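Local structure of transcription factor SPN1 (3NFQ) at residues Phe103-Asn107 against Leu141-Leu145; Val111-Leu116 against Ile146-Arg151. The protein takes part in regulating RNA polymerase II transcription, possibly at both TBP recruitment and post-recruitment steps, and binds SPT6; this chain is the conserved central domain of SPN1. One frame throughout, in Å; residues are numbered along the deposited sequence.

Contact 1: Phe103-Asn107 against Leu141-Leu145; sequences FAALN and LAEKL
Lys-144 and Asn-107 are joined through a water that accepts from Lys-144 NZ at 2.6 Å and donates to Asn-107 OD1 at 3.2 Å. The two side chains cross at about a right angle at the solvent side of the interface. Asn-107 carries CG anti to its own N (chi1 -178°), which swings the amide across to helix 136-149; there ND2 lies 3.5 Å from Leu-145 CD2 and 3.7 Å from Leu-141 CD1. The NH2 end of the amide thus lies against two leucine methyls, and OD1 faces the water. Deeper in, the side chains that meet are apolar. Leu-145 CD1 meets the Phe-103 ring at its edge, near the ring plane, 3.9 Å from CD2. Ala-142 CB approaches the same ring obliquely, 3.9 Å from CE2, and Leu-141 CD2 packs on Phe-103 CB at 3.8 Å. Tyr-128 of helix 121-130 meets the phenylalanine ring edge-to-face, and the same helix packs on Ala-142. With an alanine here in place of Phe-103, Ala-142 CB, Leu-145 CD1 and the Tyr-128 ring would probably lose their shared partner, opening a gap between the helices. The short helical segments run at 25° with axes 10.9 Å apart, a wide spacing bridged by Phe-103 and the leucines, an example of near-parallel helix packing in the TFIIS N-terminal-like helical bundle.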
ATOM      1  N   PHE A 103       0.388  -0.386  -6.954  1.00 14.72           N
ATOM      2  CA  PHE A 103      -0.428  -1.323  -7.698  1.00 15.41           C
ATOM      3  C   PHE A 103       0.453  -2.163  -8.646  1.00 15.21           C
ATOM      4  O   PHE A 103       0.226  -3.332  -8.839  1.00 17.01           O
ATOM      5  CB  PHE A 103      -1.568  -0.589  -8.446  1.00 14.40           C
ATOM      6  CG  PHE A 103      -2.855  -0.487  -7.642  1.00 17.16           C
ATOM      7  CD1 PHE A 103      -3.284   0.741  -7.143  1.00 15.78           C
ATOM      8  CD2 PHE A 103      -3.638  -1.612  -7.436  1.00 17.45           C
ATOM      9  CE1 PHE A 103      -4.512   0.833  -6.408  1.00 18.98           C
ATOM     10  CE2 PHE A 103      -4.851  -1.510  -6.706  1.00 21.61           C
ATOM     11  CZ  PHE A 103      -5.262  -0.305  -6.206  1.00 17.59           C
ATOM     12  N   ALA A 104       1.510  -1.594  -9.198  1.00 17.01           N
ATOM     13  CA  ALA A 104       2.364  -2.413 -10.041  1.00 18.27           C
ATOM     14  C   ALA A 104       3.075  -3.492  -9.230  1.00 19.56           C
ATOM     15  O   ALA A 104       3.230  -4.646  -9.672  1.00 19.41           O
ATOM     16  CB  ALA A 104       3.414  -1.508 -10.810  1.00 17.04           C
ATOM     17  N   ALA A 105       3.518  -3.136  -8.025  1.00 19.36           N
ATOM     18  CA  ALA A 105       4.123  -4.108  -7.130  1.00 20.55           C
ATOM     19  C   ALA A 105       3.140  -5.168  -6.672  1.00 20.84           C
ATOM     20  O   ALA A 105       3.520  -6.325  -6.591  1.00 23.92           O
ATOM     21  CB  ALA A 105       4.774  -3.381  -5.914  1.00 21.01           C
ATOM     22  N   LEU A 106       1.878  -4.824  -6.410  1.00 19.89           N
ATOM     23  CA  LEU A 106       0.876  -5.801  -5.978  1.00 20.58           C
ATOM     24  C   LEU A 106       0.495  -6.762  -7.123  1.00 24.13           C
ATOM     25  O   LEU A 106       0.038  -7.888  -6.881  1.00 23.02           O
ATOM     26  CB  LEU A 106      -0.407  -5.130  -5.540  1.00 22.34           C
ATOM     27  CG  LEU A 106      -0.401  -4.318  -4.222  1.00 20.96           C
ATOM     28  CD1 LEU A 106      -1.590  -3.416  -4.167  1.00 24.55           C
ATOM     29  CD2 LEU A 106      -0.369  -5.303  -3.023  1.00 22.81           C
ATOM     30  N   ASN A 107       0.715  -6.320  -8.359  1.00 25.28           N
ATOM     31  CA  ASN A 107       0.323  -7.110  -9.523  1.00 27.73           C
ATOM     32  C   ASN A 107       1.099  -8.421  -9.598  1.00 29.00           C
ATOM     33  O   ASN A 107       0.619  -9.410 -10.154  1.00 29.83           O
ATOM     34  CB  ASN A 107       0.512  -6.281 -10.788  1.00 27.95           C
ATOM     35  CG  ASN A 107       0.069  -7.020 -12.009  1.00 29.28           C
ATOM     36  OD1 ASN A 107       0.880  -7.417 -12.816  1.00 31.81           O
ATOM     37  ND2 ASN A 107      -1.187  -7.339 -12.064  1.00 21.70           N
ATOM     38  N   LEU A 141      -7.062  -1.904 -13.387  1.00 16.53           N
ATOM     39  CA  LEU A 141      -6.085  -2.802 -12.806  1.00 17.56           C
ATOM     40  C   LEU A 141      -6.604  -3.277 -11.432  1.00 18.33           C
ATOM     41  O   LEU A 141      -6.522  -4.473 -11.123  1.00 19.68           O
ATOM     42  CB  LEU A 141      -4.663  -2.166 -12.747  1.00 16.20           C
ATOM     43  CG  LEU A 141      -3.647  -2.960 -11.891  1.00 15.79           C
ATOM     44  CD1 LEU A 141      -3.411  -4.382 -12.364  1.00 17.87           C
ATOM     45  CD2 LEU A 141      -2.318  -2.132 -11.845  1.00 17.87           C
ATOM     46  N   ALA A 142      -7.206  -2.373 -10.645  1.00 19.02           N
ATOM     47  CA  ALA A 142      -7.753  -2.752  -9.322  1.00 16.96           C
ATOM     48  C   ALA A 142      -8.870  -3.798  -9.515  1.00 18.60           C
ATOM     49  O   ALA A 142      -8.955  -4.751  -8.788  1.00 18.14           O
ATOM     50  CB  ALA A 142      -8.276  -1.487  -8.585  1.00 15.68           C
ATOM     51  N   GLU A 143      -9.708  -3.616 -10.528  1.00 18.64           N
ATOM     52  CA  GLU A 143     -10.789  -4.550 -10.820  1.00 20.78           C
ATOM     53  C   GLU A 143     -10.259  -5.913 -11.278  1.00 20.42           C
ATOM     54  O   GLU A 143     -10.795  -6.939 -10.882  1.00 18.95           O
ATOM     55  CB  GLU A 143     -11.705  -3.889 -11.869  1.00 22.15           C
ATOM     56  CG  GLU A 143     -12.638  -4.769 -12.534  1.00 25.11           C
ATOM     57  CD  GLU A 143     -13.264  -4.080 -13.733  1.00 33.65           C
ATOM     58  OE1 GLU A 143     -13.193  -4.710 -14.814  1.00 35.42           O
ATOM     59  OE2 GLU A 143     -13.752  -2.898 -13.590  1.00 34.21           O
ATOM     60  N   LYS A 144      -9.197  -5.927 -12.079  1.00 18.25           N
ATOM     61  CA  LYS A 144      -8.531  -7.184 -12.458  1.00 18.81           C
ATOM     62  C   LYS A 144      -7.934  -7.884 -11.258  1.00 19.22           C
ATOM     63  O   LYS A 144      -8.039  -9.105 -11.115  1.00 17.43           O
ATOM     64  CB  LYS A 144      -7.401  -6.917 -13.459  1.00 19.28           C
ATOM     65  CG  LYS A 144      -6.598  -8.185 -13.764  1.00 22.75           C
ATOM     66  CD  LYS A 144      -5.219  -7.777 -14.303  1.00 27.97           C
ATOM     67  CE  LYS A 144      -4.110  -8.769 -13.937  1.00 29.96           C
ATOM     68  NZ  LYS A 144      -3.010  -8.461 -14.986  1.00 34.69           N
ATOM     69  N   LEU A 145      -7.287  -7.114 -10.380  1.00 18.54           N
ATOM     70  CA  LEU A 145      -6.594  -7.739  -9.252  1.00 20.04           C
ATOM     71  C   LEU A 145      -7.596  -8.305  -8.256  1.00 19.77           C
ATOM     72  O   LEU A 145      -7.395  -9.396  -7.738  1.00 21.13           O
ATOM     73  CB  LEU A 145      -5.722  -6.736  -8.535  1.00 18.73           C
ATOM     74  CG  LEU A 145      -4.469  -6.417  -9.368  1.00 19.11           C
ATOM     75  CD1 LEU A 145      -3.715  -5.298  -8.629  1.00 21.40           C
ATOM     76  CD2 LEU A 145      -3.612  -7.635  -9.491  1.00 23.16           C
TER
HETATM   77  O   HOH W   1      -0.657  -9.618 -14.625  1.00 35.57           O

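Contact 2: Val111-Leu116 against Ile146-Arg151; sequences VKTEHL and IAEWTR
Apolar packing around a buried tryptophan, edged by water bridges, joins the turn leading into helix 113-119, and its first turn, to the last turn of helix 136-149 and the residues that follow it. Val-111 sits over one face of the Trp-149 indole: its CB lies 3.4 Å from the centroid of the five-membered ring, 3° off the normal, a CH-pi contact. With CG1 anti to the backbone N (chi1 -178°), the valine spreads both methyls over the ring system, CG1 nearest Trp-149 CD2 and CG2 nearest Trp-149 CE2. The Leu-116 side chain crosses that of Trp-149 at about a right angle, with its CD2 3.6 Å from Trp-149 CE3, while its CD1 reaches Ile-146 CD1 and Thr-150 CG2. At the outer side, one water accepts from Arg-151 NH1 and donates to Val-111 O at 2.7 Å. Arg-151 NH1 also donates to Glu-148 O (2.9 Å), which lies in the guanidinium plane; NH1 comes from above the carbonyl plane and Arg-151 N from the opposite face, which helps hold the group. Lys-112 NZ comes within 3.6 Å of Arg-151 NH2; a water accepting from both probably eases the repulsion. Leu-78 and Val-125 extend this helix-helix packing within the helical bundle of the TFIIS N-terminal-like family.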
ATOM      1  N   VAL A 111      -1.363 -12.687  -3.823  1.00 25.27           N
ATOM      2  CA  VAL A 111      -2.371 -12.355  -2.801  1.00 23.95           C
ATOM      3  C   VAL A 111      -3.607 -13.274  -2.827  1.00 26.60           C
ATOM      4  O   VAL A 111      -4.156 -13.573  -3.887  1.00 26.56           O
ATOM      5  CB  VAL A 111      -2.799 -10.896  -2.988  1.00 24.01           C
ATOM      6  CG1 VAL A 111      -3.814 -10.470  -1.935  1.00 21.97           C
ATOM      7  CG2 VAL A 111      -1.556  -9.999  -2.964  1.00 19.92           C
ATOM      8  N   LYS A 112      -4.089 -13.648  -1.650  1.00 27.98           N
ATOM      9  CA  LYS A 112      -5.299 -14.463  -1.530  1.00 29.54           C
ATOM     10  C   LYS A 112      -6.334 -13.744  -0.673  1.00 29.22           C
ATOM     11  O   LYS A 112      -6.048 -12.740  -0.020  1.00 27.06           O
ATOM     12  CB  LYS A 112      -4.973 -15.815  -0.884  1.00 30.36           C
ATOM     13  CG  LYS A 112      -3.887 -16.631  -1.565  1.00 33.38           C
ATOM     14  CD  LYS A 112      -4.231 -16.862  -3.042  1.00 40.91           C
ATOM     15  CE  LYS A 112      -3.214 -17.757  -3.742  1.00 44.00           C
ATOM     16  NZ  LYS A 112      -3.711 -17.967  -5.115  1.00 47.64           N
ATOM     17  N   THR A 113      -7.548 -14.279  -0.658  1.00 30.11           N
ATOM     18  CA  THR A 113      -8.615 -13.682   0.109  1.00 31.15           C
ATOM     19  C   THR A 113      -8.214 -13.462   1.584  1.00 30.45           C
ATOM     20  O   THR A 113      -8.502 -12.420   2.144  1.00 29.79           O
ATOM     21  CB  THR A 113      -9.919 -14.501  -0.026  1.00 32.32           C
ATOM     22  OG1 THR A 113     -10.421 -14.383  -1.373  1.00 33.49           O
ATOM     23  CG2 THR A 113     -10.996 -13.976   0.940  1.00 33.51           C
ATOM     24  N   GLU A 114      -7.524 -14.414   2.195  1.00 30.32           N
ATOM     25  CA  GLU A 114      -7.181 -14.263   3.614  1.00 30.71           C
ATOM     26  C   GLU A 114      -6.277 -13.054   3.899  1.00 29.74           C
ATOM     27  O   GLU A 114      -6.403 -12.396   4.947  1.00 28.84           O
ATOM     28  CB  GLU A 114      -6.559 -15.530   4.204  1.00 31.54           C
ATOM     29  CG  GLU A 114      -5.357 -16.070   3.467  1.00 36.20           C
ATOM     30  CD  GLU A 114      -5.711 -17.174   2.444  1.00 43.38           C
ATOM     31  OE1 GLU A 114      -6.867 -17.175   1.891  1.00 44.88           O
ATOM     32  OE2 GLU A 114      -4.808 -18.031   2.203  1.00 44.44           O
ATOM     33  N   HIS A 115      -5.356 -12.774   2.978  1.00 27.03           N
ATOM     34  CA  HIS A 115      -4.514 -11.583   3.115  1.00 26.29           C
ATOM     35  C   HIS A 115      -5.300 -10.309   2.955  1.00 25.77           C
ATOM     36  O   HIS A 115      -5.042  -9.357   3.675  1.00 26.28           O
ATOM     37  CB  HIS A 115      -3.383 -11.603   2.116  1.00 25.47           C
ATOM     38  CG  HIS A 115      -2.712 -12.931   1.989  1.00 27.84           C
ATOM     39  ND1 HIS A 115      -1.924 -13.476   2.985  1.00 29.23           N
ATOM     40  CD2 HIS A 115      -2.678 -13.808   0.961  1.00 28.45           C
ATOM     41  CE1 HIS A 115      -1.446 -14.637   2.577  1.00 26.58           C
ATOM     42  NE2 HIS A 115      -1.882 -14.857   1.350  1.00 30.45           N
ATOM     43  N   LEU A 116      -6.231 -10.271   2.004  1.00 25.30           N
ATOM     44  CA  LEU A 116      -7.094  -9.092   1.836  1.00 27.24           C
ATOM     45  C   LEU A 116      -7.895  -8.788   3.113  1.00 28.33           C
ATOM     46  O   LEU A 116      -8.095  -7.626   3.479  1.00 28.47           O
ATOM     47  CB  LEU A 116      -8.055  -9.288   0.660  1.00 26.74           C
ATOM     48  CG  LEU A 116      -7.356  -9.459  -0.686  1.00 26.32           C
ATOM     49  CD1 LEU A 116      -8.340  -9.870  -1.779  1.00 24.26           C
ATOM     50  CD2 LEU A 116      -6.657  -8.185  -1.045  1.00 23.12           C
ATOM     51  N   ILE A 146      -8.621  -7.565  -7.943  1.00 21.71           N
ATOM     52  CA  ILE A 146      -9.583  -8.116  -6.976  1.00 23.58           C
ATOM     53  C   ILE A 146     -10.259  -9.427  -7.452  1.00 24.88           C
ATOM     54  O   ILE A 146     -10.501 -10.352  -6.653  1.00 25.59           O
ATOM     55  CB  ILE A 146     -10.619  -7.037  -6.492  1.00 25.24           C
ATOM     56  CG1 ILE A 146     -11.304  -7.471  -5.193  1.00 28.82           C
ATOM     57  CG2 ILE A 146     -11.614  -6.676  -7.502  1.00 26.13           C
ATOM     58  CD1 ILE A 146     -10.387  -7.178  -3.984  1.00 23.12           C
ATOM     59  N   ALA A 147     -10.621  -9.470  -8.729  1.00 24.08           N
ATOM     60  CA  ALA A 147     -11.178 -10.688  -9.350  1.00 23.18           C
ATOM     61  C   ALA A 147     -10.197 -11.825  -9.256  1.00 23.61           C
ATOM     62  O   ALA A 147     -10.550 -12.954  -8.907  1.00 25.69           O
ATOM     63  CB  ALA A 147     -11.556 -10.399 -10.823  1.00 21.06           C
ATOM     64  N   GLU A 148      -8.947 -11.542  -9.558  1.00 22.61           N
ATOM     65  CA  GLU A 148      -7.937 -12.547  -9.547  1.00 24.72           C
ATOM     66  C   GLU A 148      -7.663 -13.063  -8.132  1.00 24.58           C
ATOM     67  O   GLU A 148      -7.558 -14.280  -7.902  1.00 23.87           O
ATOM     68  CB  GLU A 148      -6.675 -11.948 -10.161  1.00 25.24           C
ATOM     69  CG  GLU A 148      -5.528 -12.857 -10.227  1.00 29.77           C
ATOM     70  CD  GLU A 148      -4.325 -12.208 -10.882  1.00 34.90           C
ATOM     71  OE1 GLU A 148      -4.467 -11.609 -11.965  1.00 37.90           O
ATOM     72  OE2 GLU A 148      -3.216 -12.317 -10.330  1.00 37.84           O
ATOM     73  N   TRP A 149      -7.500 -12.135  -7.185  1.00 23.32           N
ATOM     74  CA  TRP A 149      -7.070 -12.509  -5.853  1.00 22.83           C
ATOM     75  C   TRP A 149      -8.187 -13.306  -5.193  1.00 23.45           C
ATOM     76  O   TRP A 149      -7.908 -14.169  -4.375  1.00 25.34           O
ATOM     77  CB  TRP A 149      -6.772 -11.270  -5.020  1.00 21.30           C
ATOM     78  CG  TRP A 149      -5.526 -10.561  -5.475  1.00 20.64           C
ATOM     79  CD1 TRP A 149      -4.491 -11.092  -6.159  1.00 21.59           C
ATOM     80  CD2 TRP A 149      -5.185  -9.195  -5.209  1.00 20.23           C
ATOM     81  NE1 TRP A 149      -3.532 -10.123  -6.408  1.00 20.93           N
ATOM     82  CE2 TRP A 149      -3.939  -8.950  -5.816  1.00 19.66           C
ATOM     83  CE3 TRP A 149      -5.841  -8.147  -4.584  1.00 19.23           C
ATOM     84  CZ2 TRP A 149      -3.288  -7.687  -5.737  1.00 21.04           C
ATOM     85  CZ3 TRP A 149      -5.201  -6.888  -4.490  1.00 20.22           C
ATOM     86  CH2 TRP A 149      -3.948  -6.672  -5.098  1.00 21.28           C
ATOM     87  N   THR A 150      -9.426 -13.018  -5.558  1.00 24.04           N
ATOM     88  CA  THR A 150     -10.576 -13.732  -4.936  1.00 25.08           C
ATOM     89  C   THR A 150     -11.106 -14.902  -5.818  1.00 27.65           C
ATOM     90  O   THR A 150     -12.233 -15.387  -5.614  1.00 27.20           O
ATOM     91  CB  THR A 150     -11.719 -12.784  -4.679  1.00 25.39           C
ATOM     92  OG1 THR A 150     -12.211 -12.285  -5.925  1.00 24.53           O
ATOM     93  CG2 THR A 150     -11.256 -11.581  -3.775  1.00 23.78           C
ATOM     94  N   ARG A 151     -10.306 -15.331  -6.798  1.00 29.02           N
ATOM     95  CA  ARG A 151     -10.765 -16.344  -7.777  1.00 31.76           C
ATOM     96  C   ARG A 151     -10.998 -17.710  -7.121  1.00 34.88           C
ATOM     97  O   ARG A 151     -10.249 -18.091  -6.231  1.00 34.33           O
ATOM     98  CB  ARG A 151      -9.753 -16.479  -8.924  1.00 30.46           C
ATOM     99  CG  ARG A 151      -8.447 -17.173  -8.528  1.00 29.31           C
ATOM    100  CD  ARG A 151      -7.465 -16.982  -9.612  1.00 24.87           C
ATOM    101  NE  ARG A 151      -6.184 -17.667  -9.443  1.00 26.56           N
ATOM    102  CZ  ARG A 151      -5.151 -17.182  -8.736  1.00 27.82           C
ATOM    103  NH1 ARG A 151      -5.272 -16.043  -8.063  1.00 26.06           N
ATOM    104  NH2 ARG A 151      -3.996 -17.827  -8.700  1.00 26.65           N
TER
HETATM  105  O   HOH W   2      -3.524 -14.630  -6.262  1.00 29.82           O
HETATM  106  O   HOH W   3      -1.976 -16.762  -7.050  1.00 52.93           O
HETATM  107  O   HOH W   4      -8.427 -16.679  -2.185  1.00 45.02           O

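In the fold
Both contacts are built on helix 136-149: contact 1 uses its middle, against the end of helix 96-107, and contact 2 its last turn and the residues after it, against the first turn of helix 113-119, the next helix in the chain, and the residues leading into it. Their centres lie about 11 Å apart, and they meet where Leu-106 O packs 3.5 Å from Trp-149 CZ2. Each has a buried apolar interior and a hydrated polar border. Contact 1, nearer the chain's centre, relies on a phenylalanine and aliphatic groups, with one bridging water; contact 2, farther out, faces an indole and has several bridging waters and two close cationic side chains. Helix 121-130 packs against both.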